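Local coordinates for multidrug resistance protein (Vibrio cholerae, PDB 1YC9), which forms a trimeric outer membrane channel of the outer membrane factor family, through which a multidrug efflux system expels compounds from the cell, at the interface of chains A and B. Residues are numbered along the deposited sequence; one frame, centred on the assembly and turned at random. Chains: chain A/B, multidrug resistance protein.

The four contacts lie along one subunit boundary of the trimer, from the helical tunnel to the far end of the barrel. Contacts 1, 3 and 4 draw on helix 326-391 of chain A, which meets helix 189-223 of chain B at contact 1 and helix 47-67 at contacts 3 and 4. Contacts 3 and 4 adjoin, their C-alpha centres about 13 Å apart, and share B:Gly61 and B:Gln65. Between C-alpha centres, contact 1 is about 36 Å from contact 3 and about 79 Å from contact 2, where barrel strands and loops meet. The subunits thus join in barrel and tunnel alike.

Contact 1: the interface of chains A and B. Residues chain A 354, 357-358, 361-362; chain B 211, 214-215, 218-219, 228.
Helix 326-391 of chain A packs against helix 189-223 of chain B in the helical tunnel, and the tight part of this seam centres on B:Asn218. Its side chain, with CG anti to the carbonyl carbon (chi1 -66°), slides antiparallel past A:Asp358, amide and carboxylate nearly coplanar at 27°. One N-H of ND2 reaches the carboxylate OD1 at 2.9 Å on the anti lone pair, along a nearly straight path. ND2 also donates to the hydroxyl OG1 of A:Thr361 (3.2 Å), met tip to tip; both acceptors lie close to the amide plane, which fixes the rotation of the amide. OG1 in turn donates to the backbone O of A:Ala357, one turn earlier. Beside this network, the CD2 methyl of B:Leu215 presses obliquely on CG of A:Asp358 (3.5 Å) and on the CG2 methyl of A:Thr361.

Toward both ends water enters the contact. Water 2 sits in plane at the ring edge of A:His354, joining NE2 to OD2 of A:Asp358 and the backbone O of B:Leu215. At the looser end, where A:Ser362 and B:Glu211 bury little surface, water 1 bridges A:Ser362 O and B:Glu211 OE1. There the extended B:Glu211 receives the hydroxyl OG of A:Ser362 on the anti lone pair of its carboxylate OE2, at 2.7 Å.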
loop_
_atom_site.group_PDB
_atom_site.type_symbol
_atom_site.label_atom_id
_atom_site.label_comp_id
_atom_site.label_asym_id
_atom_site.label_seq_id
_atom_site.Cartn_x
_atom_site.Cartn_y
_atom_site.Cartn_z
ATOM N N HIS A 354 15.858 -4.037 -13.791
ATOM C CA HIS A 354 16.041 -2.618 -13.501
ATOM C C HIS A 354 16.902 -2.534 -12.229
ATOM O O HIS A 354 17.828 -1.723 -12.146
ATOM C CB HIS A 354 14.662 -2.008 -13.284
ATOM C CG HIS A 354 14.628 -0.592 -12.800
ATOM N ND1 HIS A 354 13.510 -0.069 -12.179
ATOM C CD2 HIS A 354 15.520 0.430 -12.884
ATOM C CE1 HIS A 354 13.716 1.210 -11.905
ATOM N NE2 HIS A 354 14.930 1.532 -12.313
ATOM N N ALA A 357 20.382 -3.559 -13.009
ATOM C CA ALA A 357 20.978 -2.525 -13.806
ATOM C C ALA A 357 21.406 -1.331 -12.965
ATOM O O ALA A 357 22.466 -0.759 -13.236
ATOM C CB ALA A 357 20.074 -2.058 -14.936
ATOM N N ASP A 358 20.604 -0.972 -11.955
ATOM C CA ASP A 358 20.894 0.184 -11.100
ATOM C C ASP A 358 22.080 -0.109 -10.200
ATOM O O ASP A 358 22.951 0.732 -10.035
ATOM C CB ASP A 358 19.707 0.568 -10.242
ATOM C CG ASP A 358 18.698 1.449 -10.976
ATOM O OD1 ASP A 358 18.781 1.619 -12.198
ATOM O OD2 ASP A 358 17.740 2.000 -10.380
ATOM N N THR A 361 25.072 0.180 -12.396
ATOM C CA THR A 361 25.310 1.575 -12.680
ATOM C C THR A 361 25.987 2.264 -11.515
ATOM O O THR A 361 26.993 2.952 -11.687
ATOM C CB THR A 361 23.971 2.267 -13.008
ATOM O OG1 THR A 361 23.550 1.853 -14.317
ATOM C CG2 THR A 361 24.134 3.734 -13.095
ATOM N N SER A 362 25.458 2.070 -10.322
ATOM C CA SER A 362 25.927 2.816 -9.200
ATOM C C SER A 362 27.286 2.273 -8.703
ATOM O O SER A 362 28.135 3.040 -8.248
ATOM C CB SER A 362 24.900 2.818 -8.084
ATOM O OG SER A 362 23.699 3.492 -8.505
ATOM N N GLU B 211 25.674 9.740 -12.885
ATOM C CA GLU B 211 25.098 8.534 -12.336
ATOM C C GLU B 211 23.576 8.626 -12.338
ATOM O O GLU B 211 22.938 7.715 -12.846
ATOM C CB GLU B 211 25.600 8.256 -10.939
ATOM C CG GLU B 211 25.086 6.953 -10.354
ATOM C CD GLU B 211 25.596 6.660 -8.934
ATOM O OE1 GLU B 211 26.633 7.236 -8.468
ATOM O OE2 GLU B 211 24.954 5.832 -8.265
ATOM N N GLN B 214 22.027 8.133 -15.687
ATOM C CA GLN B 214 21.973 6.751 -16.099
ATOM C C GLN B 214 20.916 5.952 -15.333
ATOM O O GLN B 214 20.212 5.158 -15.938
ATOM C CB GLN B 214 23.327 6.055 -16.004
ATOM C CG GLN B 214 23.290 4.604 -16.455
ATOM C CD GLN B 214 22.957 4.425 -17.945
ATOM O OE1 GLN B 214 22.033 3.653 -18.300
ATOM N NE2 GLN B 214 23.656 5.171 -18.810
ATOM N N LEU B 215 20.789 6.198 -14.028
ATOM C CA LEU B 215 19.733 5.608 -13.251
ATOM C C LEU B 215 18.362 5.987 -13.773
ATOM O O LEU B 215 17.463 5.155 -13.829
ATOM C CB LEU B 215 19.831 6.043 -11.784
ATOM C CG LEU B 215 21.051 5.514 -11.032
ATOM C CD1 LEU B 215 21.071 6.094 -9.643
ATOM C CD2 LEU B 215 21.108 3.947 -11.015
ATOM N N ASN B 218 17.655 3.977 -16.861
ATOM C CA ASN B 218 17.278 2.660 -16.440
ATOM C C ASN B 218 15.780 2.667 -16.053
ATOM O O ASN B 218 15.057 1.740 -16.424
ATOM C CB ASN B 218 18.114 2.159 -15.272
ATOM C CG ASN B 218 19.598 1.950 -15.622
ATOM O OD1 ASN B 218 19.997 2.023 -16.787
ATOM N ND2 ASN B 218 20.393 1.731 -14.618
ATOM N N ALA B 219 15.333 3.690 -15.333
ATOM C CA ALA B 219 13.966 3.717 -14.825
ATOM C C ALA B 219 12.973 3.858 -15.993
ATOM O O ALA B 219 11.906 3.209 -16.009
ATOM C CB ALA B 219 13.769 4.825 -13.808
ATOM N N PRO B 228 17.166 -3.230 -19.510
ATOM C CA PRO B 228 18.098 -2.107 -19.516
ATOM C C PRO B 228 18.866 -1.801 -20.790
ATOM O O PRO B 228 19.473 -0.728 -20.802
ATOM C CB PRO B 228 19.020 -2.434 -18.339
ATOM C CG PRO B 228 18.960 -3.882 -18.189
ATOM C CD PRO B 228 17.572 -4.280 -18.568
HETATM O O HOH W 1 27.621 5.454 -6.671
HETATM O O HOH W 2 16.501 3.811 -11.617
#

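Contact 2: the interface of chains A and B. Residues chain A 102, 296-298, 307-310; chain B 84-89.
The phenol ring of B:Tyr89 lies against strand 286-298 of chain A, with CB of A:Gln296 over the middle of one face, 3.5 Å from the ring centroid. The extended A:Gln296 side chain crosses the ring obliquely, its amide plane turned 28° from it, so that OE1 lies near the CD2-CE2 side. Next to this CH-pi contact, the hydroxyl OG of B:Ser86, anti to the backbone N (chi1 176°), donates to A:Gln296 O at 2.6 Å from above the carbonyl plane. Water 3 joins A:Gln296 OE1 to B:Ser86 N.

Farther out, A:Phe298 N meets O of the poorly ordered B:Arg88 at 2.9 Å, on a lone pair and almost straight, while B:Glu87 N donates to A:Gly307 O (2.8 Å). At the rim, the bent B:Lys84 crosses A:Asp309 at about a right angle. Its ammonium NZ bonds to the backbone O of A:Asp309 at 2.8 Å and forms a salt bridge with OD1 at 3.1 Å, from above the carboxylate plane. NZ also lies within bonding distance of A:Gly307 O and B:Val85 O, sharing its three N-H groups among four acceptors that would favour its charged form. The site joins neighbouring subunits at the far end of the beta-barrel, helping to hold its wall together.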
loop_
_atom_site.group_PDB
_atom_site.type_symbol
_atom_site.label_atom_id
_atom_site.label_comp_id
_atom_site.label_asym_id
_atom_site.label_seq_id
_atom_site.Cartn_x
_atom_site.Cartn_y
_atom_site.Cartn_z
ATOM N N GLY A 102 -36.642 -44.320 11.004
ATOM C CA GLY A 102 -35.283 -44.049 11.297
ATOM C C GLY A 102 -34.412 -44.474 10.088
ATOM O O GLY A 102 -34.861 -45.306 9.259
ATOM N N GLN A 296 -32.994 -48.464 6.944
ATOM C CA GLN A 296 -34.149 -47.538 6.904
ATOM C C GLN A 296 -35.338 -48.336 7.365
ATOM O O GLN A 296 -35.624 -49.440 6.899
ATOM C CB GLN A 296 -34.331 -46.993 5.481
ATOM C CG GLN A 296 -33.194 -46.163 4.973
ATOM C CD GLN A 296 -33.302 -45.858 3.491
ATOM O OE1 GLN A 296 -33.967 -46.581 2.763
ATOM N NE2 GLN A 296 -32.709 -44.765 3.078
ATOM N N ALA A 297 -36.151 -47.757 8.293
ATOM C CA ALA A 297 -37.297 -48.431 8.781
ATOM C C ALA A 297 -38.435 -47.506 9.246
ATOM O O ALA A 297 -38.153 -46.437 9.740
ATOM C CB ALA A 297 -36.901 -49.393 9.938
ATOM N N PHE A 298 -39.630 -47.979 8.974
ATOM C CA PHE A 298 -40.879 -47.538 9.626
ATOM C C PHE A 298 -40.818 -48.230 10.970
ATOM O O PHE A 298 -40.873 -49.465 11.029
ATOM C CB PHE A 298 -42.029 -48.040 8.777
ATOM C CG PHE A 298 -43.378 -47.708 9.327
ATOM C CD1 PHE A 298 -44.067 -46.591 8.865
ATOM C CD2 PHE A 298 -43.965 -48.517 10.264
ATOM C CE1 PHE A 298 -45.309 -46.298 9.349
ATOM C CE2 PHE A 298 -45.255 -48.182 10.766
ATOM C CZ PHE A 298 -45.885 -47.094 10.279
ATOM N N GLY A 307 -34.293 -57.414 6.232
ATOM C CA GLY A 307 -34.995 -56.802 5.103
ATOM C C GLY A 307 -35.058 -55.273 5.063
ATOM O O GLY A 307 -35.412 -54.708 4.020
ATOM N N ASN A 308 -34.675 -54.616 6.163
ATOM C CA ASN A 308 -34.657 -53.158 6.287
ATOM C C ASN A 308 -33.352 -52.561 5.984
ATOM O O ASN A 308 -33.128 -51.379 6.176
ATOM C CB ASN A 308 -35.186 -52.699 7.673
ATOM C CG ASN A 308 -36.658 -53.012 7.835
ATOM O OD1 ASN A 308 -37.306 -53.427 6.893
ATOM N ND2 ASN A 308 -37.205 -52.767 9.052
ATOM N N ASP A 309 -32.412 -53.374 5.436
ATOM C CA ASP A 309 -31.274 -52.776 4.873
ATOM C C ASP A 309 -31.655 -52.130 3.557
ATOM O O ASP A 309 -32.610 -52.515 2.892
ATOM C CB ASP A 309 -30.128 -53.792 4.600
ATOM C CG ASP A 309 -30.550 -54.995 3.897
ATOM O OD1 ASP A 309 -31.684 -55.484 3.889
ATOM O OD2 ASP A 309 -29.616 -55.696 3.326
ATOM N N ALA A 310 -30.889 -51.124 3.228
ATOM C CA ALA A 310 -31.043 -50.364 1.967
ATOM C C ALA A 310 -29.680 -49.932 1.500
ATOM O O ALA A 310 -28.799 -49.605 2.249
ATOM C CB ALA A 310 -31.910 -49.156 2.134
ATOM N N LYS B 84 -31.209 -51.340 -3.625
ATOM C CA LYS B 84 -31.996 -52.226 -2.821
ATOM C C LYS B 84 -32.794 -51.321 -1.881
ATOM O O LYS B 84 -32.191 -50.487 -1.230
ATOM C CB LYS B 84 -31.169 -53.120 -1.952
ATOM C CG LYS B 84 -32.019 -54.169 -1.336
ATOM C CD LYS B 84 -31.931 -54.241 0.086
ATOM C CE LYS B 84 -32.825 -55.395 0.639
ATOM N NZ LYS B 84 -33.697 -54.827 1.683
ATOM N N VAL B 85 -34.096 -51.457 -1.922
ATOM C CA VAL B 85 -35.007 -50.654 -1.062
ATOM C C VAL B 85 -35.241 -51.444 0.218
ATOM O O VAL B 85 -35.369 -52.689 0.211
ATOM C CB VAL B 85 -36.317 -50.403 -1.828
ATOM C CG1 VAL B 85 -37.368 -49.652 -1.006
ATOM C CG2 VAL B 85 -35.991 -49.602 -3.070
ATOM N N SER B 86 -35.359 -50.719 1.335
ATOM C CA SER B 86 -35.820 -51.332 2.554
ATOM C C SER B 86 -37.240 -51.951 2.407
ATOM O O SER B 86 -38.134 -51.350 1.821
ATOM C CB SER B 86 -35.808 -50.300 3.709
ATOM O OG SER B 86 -36.352 -50.940 4.861
ATOM N N GLU B 87 -37.461 -53.105 3.015
ATOM C CA GLU B 87 -38.718 -53.805 2.854
ATOM C C GLU B 87 -39.854 -53.115 3.620
ATOM O O GLU B 87 -41.001 -53.285 3.223
ATOM C CB GLU B 87 -38.675 -55.249 3.319
ATOM C CG GLU B 87 -37.915 -56.173 2.362
ATOM C CD GLU B 87 -37.956 -57.630 2.839
ATOM O OE1 GLU B 87 -36.984 -58.342 2.592
ATOM O OE2 GLU B 87 -38.943 -58.054 3.487
ATOM N N ARG B 88 -39.519 -52.394 4.680
ATOM C CA ARG B 88 -40.549 -51.811 5.583
ATOM C C ARG B 88 -40.107 -50.435 5.994
ATOM O O ARG B 88 -39.640 -50.212 7.121
ATOM C CB ARG B 88 -40.792 -52.750 6.786
ATOM C CG ARG B 88 -42.192 -52.591 7.490
ATOM C CD ARG B 88 -42.713 -53.870 8.327
ATOM N NE ARG B 88 -43.719 -53.475 9.332
ATOM C CZ ARG B 88 -43.445 -52.775 10.462
ATOM N NH1 ARG B 88 -44.434 -52.419 11.281
ATOM N NH2 ARG B 88 -42.200 -52.420 10.780
ATOM N N TYR B 89 -40.240 -49.495 5.058
ATOM C CA TYR B 89 -39.782 -48.151 5.284
ATOM C C TYR B 89 -40.828 -47.213 4.693
ATOM O O TYR B 89 -41.698 -46.743 5.426
ATOM C CB TYR B 89 -38.373 -47.914 4.693
ATOM C CG TYR B 89 -37.849 -46.519 4.787
ATOM C CD1 TYR B 89 -37.936 -45.800 5.974
ATOM C CD2 TYR B 89 -37.247 -45.882 3.721
ATOM C CE1 TYR B 89 -37.354 -44.552 6.116
ATOM C CE2 TYR B 89 -36.743 -44.587 3.829
ATOM C CZ TYR B 89 -36.797 -43.905 5.030
ATOM O OH TYR B 89 -36.284 -42.632 5.177
HETATM O O HOH W 3 -35.315 -47.834 0.892
HETATM O O HOH W 4 -39.851 -51.570 9.571
#

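Contact 3: the interface of chains A and B. Residues chain A 332-333, 335-336, 339; chain B 54, 57-58, 61-62, 65.
B:Lys57 carries this contact, running fully extended, CG anti to the backbone N (chi1 -179°), from helix 47-67 of chain B across helix 326-391 of chain A. Its ammonium NZ forms a salt bridge with the carboxylate OE2 of A:Glu335 at 2.8 Å, on the anti lone pair, the two side chains crossing obliquely. A:Gln339 crosses the lysine at about a right angle and sets its modelled amide nitrogen NE2 2.9 Å from NZ. These two nitrogens make an unfavourable donor pair; exchanging the amide N and O would give a plausible hydrogen bond to NZ, at the cost of the weak bond from NE2 to A:Glu335 O.

The lysine's aliphatic stem is flanked by chain A: CG rests on the CG2 methyl of A:Thr332 (3.8 Å) and on CB of A:Ala336. A:Ala336 CB also packs on the backbone of B:Ala54 and B:Gly58.

On the far side, the hydroxyl OG of A:Ser333 makes weak hydrogen bonds to B:Gly58 O and from B:Gln65 NE2. Water 5 adds a second path, lying 2.9 Å from A:Ser333 OG and 3.0 Å from B:Gly58 O. The small residues B:Ala54, B:Gly58 and B:Gly61 line one face of helix 47-67, bringing it close to helix 326-391 in the barrel-proximal helical tunnel.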
loop_
_atom_site.group_PDB
_atom_site.type_symbol
_atom_site.label_atom_id
_atom_site.label_comp_id
_atom_site.label_asym_id
_atom_site.label_seq_id
_atom_site.Cartn_x
_atom_site.Cartn_y
_atom_site.Cartn_z
ATOM N N THR A 332 -13.960 -16.327 -19.518
ATOM C CA THR A 332 -13.370 -15.023 -19.735
ATOM C C THR A 332 -12.588 -14.499 -18.509
ATOM O O THR A 332 -11.491 -14.000 -18.654
ATOM C CB THR A 332 -14.475 -14.008 -20.177
ATOM O OG1 THR A 332 -14.971 -14.442 -21.446
ATOM C CG2 THR A 332 -13.882 -12.618 -20.371
ATOM N N SER A 333 -13.160 -14.618 -17.327
ATOM C CA SER A 333 -12.519 -14.168 -16.116
ATOM C C SER A 333 -11.231 -14.979 -15.861
ATOM O O SER A 333 -10.226 -14.392 -15.441
ATOM C CB SER A 333 -13.501 -14.242 -14.966
ATOM O OG SER A 333 -14.454 -13.203 -15.153
ATOM N N GLU A 335 -9.380 -16.480 -18.185
ATOM C CA GLU A 335 -8.381 -16.059 -19.180
ATOM C C GLU A 335 -7.755 -14.759 -18.761
ATOM O O GLU A 335 -6.572 -14.605 -18.871
ATOM C CB GLU A 335 -8.962 -15.893 -20.600
ATOM C CG GLU A 335 -9.440 -17.176 -21.227
ATOM C CD GLU A 335 -10.253 -16.961 -22.495
ATOM O OE1 GLU A 335 -10.646 -17.984 -23.134
ATOM O OE2 GLU A 335 -10.521 -15.761 -22.841
ATOM N N ALA A 336 -8.563 -13.817 -18.285
ATOM C CA ALA A 336 -8.107 -12.536 -17.813
ATOM C C ALA A 336 -7.118 -12.680 -16.641
ATOM O O ALA A 336 -6.114 -11.989 -16.585
ATOM C CB ALA A 336 -9.236 -11.722 -17.397
ATOM N N GLN A 339 -3.825 -13.836 -18.091
ATOM C CA GLN A 339 -3.164 -12.733 -18.754
ATOM C C GLN A 339 -2.545 -11.767 -17.749
ATOM O O GLN A 339 -1.417 -11.301 -17.962
ATOM C CB GLN A 339 -4.173 -12.042 -19.699
ATOM C CG GLN A 339 -4.508 -12.900 -20.886
ATOM C CD GLN A 339 -5.605 -12.302 -21.791
ATOM O OE1 GLN A 339 -5.306 -11.595 -22.757
ATOM N NE2 GLN A 339 -6.826 -12.644 -21.525
ATOM N N ALA B 54 -6.029 -6.805 -18.840
ATOM C CA ALA B 54 -6.490 -8.025 -18.173
ATOM C C ALA B 54 -7.549 -7.743 -17.122
ATOM O O ALA B 54 -8.563 -8.442 -17.048
ATOM C CB ALA B 54 -5.322 -8.763 -17.561
ATOM N N LYS B 57 -10.759 -7.025 -18.918
ATOM C CA LYS B 57 -11.346 -8.251 -19.412
ATOM C C LYS B 57 -11.988 -9.024 -18.260
ATOM O O LYS B 57 -13.051 -9.615 -18.423
ATOM C CB LYS B 57 -10.319 -9.092 -20.179
ATOM C CG LYS B 57 -10.828 -10.393 -20.756
ATOM C CD LYS B 57 -9.743 -11.153 -21.495
ATOM C CE LYS B 57 -10.259 -12.488 -21.964
ATOM N NZ LYS B 57 -9.318 -13.223 -22.840
ATOM N N GLY B 58 -11.374 -8.971 -17.094
ATOM C CA GLY B 58 -11.907 -9.619 -15.907
ATOM C C GLY B 58 -13.279 -9.107 -15.571
ATOM O O GLY B 58 -14.209 -9.869 -15.316
ATOM N N GLY B 61 -15.810 -10.391 -18.029
ATOM C CA GLY B 61 -16.224 -11.723 -17.633
ATOM C C GLY B 61 -17.118 -11.762 -16.432
ATOM O O GLY B 61 -18.055 -12.563 -16.401
ATOM N N PHE B 62 -16.879 -10.913 -15.454
ATOM C CA PHE B 62 -17.707 -10.896 -14.260
ATOM C C PHE B 62 -19.116 -10.418 -14.653
ATOM O O PHE B 62 -20.099 -10.995 -14.220
ATOM C CB PHE B 62 -17.150 -10.030 -13.175
ATOM C CG PHE B 62 -18.077 -9.963 -11.939
ATOM C CD1 PHE B 62 -18.166 -11.042 -11.048
ATOM C CD2 PHE B 62 -18.886 -8.873 -11.735
ATOM C CE1 PHE B 62 -19.026 -10.996 -9.928
ATOM C CE2 PHE B 62 -19.790 -8.805 -10.623
ATOM C CZ PHE B 62 -19.848 -9.869 -9.727
ATOM N N GLN B 65 -20.926 -13.244 -16.374
ATOM C CA GLN B 65 -21.404 -14.184 -15.380
ATOM C C GLN B 65 -22.656 -13.666 -14.646
ATOM O O GLN B 65 -23.617 -14.413 -14.467
ATOM C CB GLN B 65 -20.324 -14.441 -14.325
ATOM C CG GLN B 65 -19.069 -15.085 -14.843
ATOM C CD GLN B 65 -18.057 -15.314 -13.632
ATOM O OE1 GLN B 65 -18.463 -15.822 -12.616
ATOM N NE2 GLN B 65 -16.860 -14.784 -13.734
HETATM O O HOH W 5 -13.462 -11.581 -12.968
#

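Contact 4: the interface of chains A and B. Residues chain A 323-326, 328-329; chain B 61, 64-65, 67-68, 71-73.
The turn from strand 309-322 into helix 326-391 of chain A, built on A:Gly324 and A:Gly325, meets the end of helix 47-67 of chain B and the start of its strand 73-84. B:Arg64, with CG anti to the backbone N and a bend at chi2 (81°), lays its guanidinium on the glycine turn: CA of A:Gly325 sits 3.3 Å above the plane, toward the rim. A:Glu328 lies on the same face, its OE1 4.3 Å from NH1, too far for a salt bridge but probably favourable in charge. Water 6 links the guanidinium NH2 and backbone O of B:Arg64 to A:Gly324 O. Small groups allow close packing here, with B:Ala68 CB 3.3 Å from A:Thr323 O and CG of B:Gln65 against the backbone of A:Gly329.

On the barrel side A:Thr323 O, B:Ala68 O, B:Ser71 OG and B:Asp73 OD1 crowd unusually close around the modelled water 7, more acceptors than its hydrogens can serve, so its identity and bonds are doubtful. B:Ser71 OG donates to B:Phe72 O at 2.7 Å. A:Arg326, bent at chi3 (55°), crosses B:Asp73 at about a right angle with guanidinium and carboxylate nearly coplanar, and its edge NH2 forms a long salt bridge to OD2 at 3.3 Å, almost along its C-O axis.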
loop_
_atom_site.group_PDB
_atom_site.type_symbol
_atom_site.label_atom_id
_atom_site.label_comp_id
_atom_site.label_asym_id
_atom_site.label_seq_id
_atom_site.Cartn_x
_atom_site.Cartn_y
_atom_site.Cartn_z
ATOM N N THR A 323 -26.320 -21.842 -19.921
ATOM C CA THR A 323 -26.223 -21.217 -18.618
ATOM C C THR A 323 -26.329 -19.744 -18.707
ATOM O O THR A 323 -26.205 -19.068 -17.702
ATOM C CB THR A 323 -24.915 -21.596 -17.902
ATOM O OG1 THR A 323 -23.787 -20.921 -18.497
ATOM C CG2 THR A 323 -24.709 -23.088 -17.938
ATOM N N GLY A 324 -26.546 -19.215 -19.925
ATOM C CA GLY A 324 -26.776 -17.797 -20.078
ATOM C C GLY A 324 -25.586 -16.919 -19.797
ATOM O O GLY A 324 -25.794 -15.772 -19.582
ATOM N N GLY A 325 -24.336 -17.419 -19.841
ATOM C CA GLY A 325 -23.195 -16.596 -19.581
ATOM C C GLY A 325 -22.396 -16.993 -18.351
ATOM O O GLY A 325 -21.333 -16.428 -18.138
ATOM N N ARG A 326 -22.907 -17.895 -17.525
ATOM C CA ARG A 326 -22.166 -18.267 -16.315
ATOM C C ARG A 326 -20.855 -18.944 -16.744
ATOM O O ARG A 326 -19.769 -18.488 -16.335
ATOM C CB ARG A 326 -23.010 -19.172 -15.453
ATOM C CG ARG A 326 -22.350 -19.684 -14.186
ATOM C CD ARG A 326 -23.352 -20.221 -13.205
ATOM N NE ARG A 326 -24.236 -21.271 -13.750
ATOM C CZ ARG A 326 -23.900 -22.534 -14.016
ATOM N NH1 ARG A 326 -22.669 -23.001 -13.843
ATOM N NH2 ARG A 326 -24.828 -23.342 -14.477
ATOM N N GLU A 328 -19.429 -19.121 -19.653
ATOM C CA GLU A 328 -18.704 -18.333 -20.620
ATOM C C GLU A 328 -17.950 -17.207 -19.917
ATOM O O GLU A 328 -16.788 -16.971 -20.192
ATOM C CB GLU A 328 -19.676 -17.736 -21.682
ATOM C CG GLU A 328 -20.387 -18.771 -22.494
ATOM C CD GLU A 328 -21.665 -19.307 -21.883
ATOM O OE1 GLU A 328 -22.022 -19.031 -20.681
ATOM O OE2 GLU A 328 -22.330 -20.067 -22.545
ATOM N N GLY A 329 -18.662 -16.481 -19.050
ATOM C CA GLY A 329 -18.094 -15.419 -18.277
ATOM C C GLY A 329 -16.965 -15.941 -17.351
ATOM O O GLY A 329 -16.008 -15.211 -17.131
ATOM N N GLY B 61 -15.810 -10.391 -18.029
ATOM C CA GLY B 61 -16.224 -11.723 -17.633
ATOM C C GLY B 61 -17.118 -11.762 -16.432
ATOM O O GLY B 61 -18.055 -12.563 -16.401
ATOM N N ARG B 64 -20.555 -10.635 -17.586
ATOM C CA ARG B 64 -21.155 -11.726 -18.307
ATOM C C ARG B 64 -21.743 -12.788 -17.357
ATOM O O ARG B 64 -22.867 -13.260 -17.545
ATOM C CB ARG B 64 -20.098 -12.391 -19.195
ATOM C CG ARG B 64 -20.647 -13.535 -20.031
ATOM C CD ARG B 64 -21.358 -13.118 -21.291
ATOM N NE ARG B 64 -21.388 -14.201 -22.266
ATOM C CZ ARG B 64 -22.481 -14.881 -22.644
ATOM N NH1 ARG B 64 -22.358 -15.836 -23.573
ATOM N NH2 ARG B 64 -23.693 -14.594 -22.179
ATOM N N GLN B 65 -20.926 -13.244 -16.374
ATOM C CA GLN B 65 -21.404 -14.184 -15.380
ATOM C C GLN B 65 -22.656 -13.666 -14.646
ATOM O O GLN B 65 -23.617 -14.413 -14.467
ATOM C CB GLN B 65 -20.324 -14.441 -14.325
ATOM C CG GLN B 65 -19.069 -15.085 -14.843
ATOM C CD GLN B 65 -18.057 -15.314 -13.632
ATOM O OE1 GLN B 65 -18.463 -15.822 -12.616
ATOM N NE2 GLN B 65 -16.860 -14.784 -13.734
ATOM N N GLY B 67 -24.935 -11.394 -15.619
ATOM C CA GLY B 67 -26.093 -11.386 -16.498
ATOM C C GLY B 67 -26.798 -12.722 -16.636
ATOM O O GLY B 67 -28.028 -12.769 -16.848
ATOM N N ALA B 68 -26.051 -13.846 -16.470
ATOM C CA ALA B 68 -26.645 -15.167 -16.446
ATOM C C ALA B 68 -27.741 -15.352 -15.411
ATOM O O ALA B 68 -28.628 -16.184 -15.548
ATOM C CB ALA B 68 -25.541 -16.240 -16.221
ATOM N N SER B 71 -31.125 -15.211 -17.060
ATOM C CA SER B 71 -31.509 -16.202 -18.009
ATOM C C SER B 71 -32.121 -17.408 -17.341
ATOM O O SER B 71 -31.943 -17.606 -16.130
ATOM C CB SER B 71 -30.295 -16.643 -18.877
ATOM O OG SER B 71 -29.641 -17.711 -18.325
ATOM N N PHE B 72 -32.749 -18.266 -18.124
ATOM C CA PHE B 72 -32.995 -19.638 -17.696
ATOM C C PHE B 72 -31.723 -20.528 -17.916
ATOM O O PHE B 72 -30.789 -20.126 -18.605
ATOM C CB PHE B 72 -34.237 -20.231 -18.287
ATOM C CG PHE B 72 -34.342 -20.155 -19.777
ATOM C CD1 PHE B 72 -33.498 -20.862 -20.582
ATOM C CD2 PHE B 72 -35.341 -19.437 -20.351
ATOM C CE1 PHE B 72 -33.632 -20.847 -21.956
ATOM C CE2 PHE B 72 -35.488 -19.416 -21.692
ATOM C CZ PHE B 72 -34.645 -20.099 -22.514
ATOM N N ASP B 73 -31.717 -21.691 -17.278
ATOM C CA ASP B 73 -30.608 -22.664 -17.293
ATOM C C ASP B 73 -31.155 -23.990 -17.750
ATOM O O ASP B 73 -32.271 -24.409 -17.350
ATOM C CB ASP B 73 -30.053 -22.840 -15.884
ATOM C CG ASP B 73 -28.937 -21.900 -15.593
ATOM O OD1 ASP B 73 -29.214 -20.715 -15.585
ATOM O OD2 ASP B 73 -27.742 -22.226 -15.425
HETATM O O HOH W 6 -24.517 -13.077 -19.562
HETATM O O HOH W 7 -28.482 -18.484 -16.300
#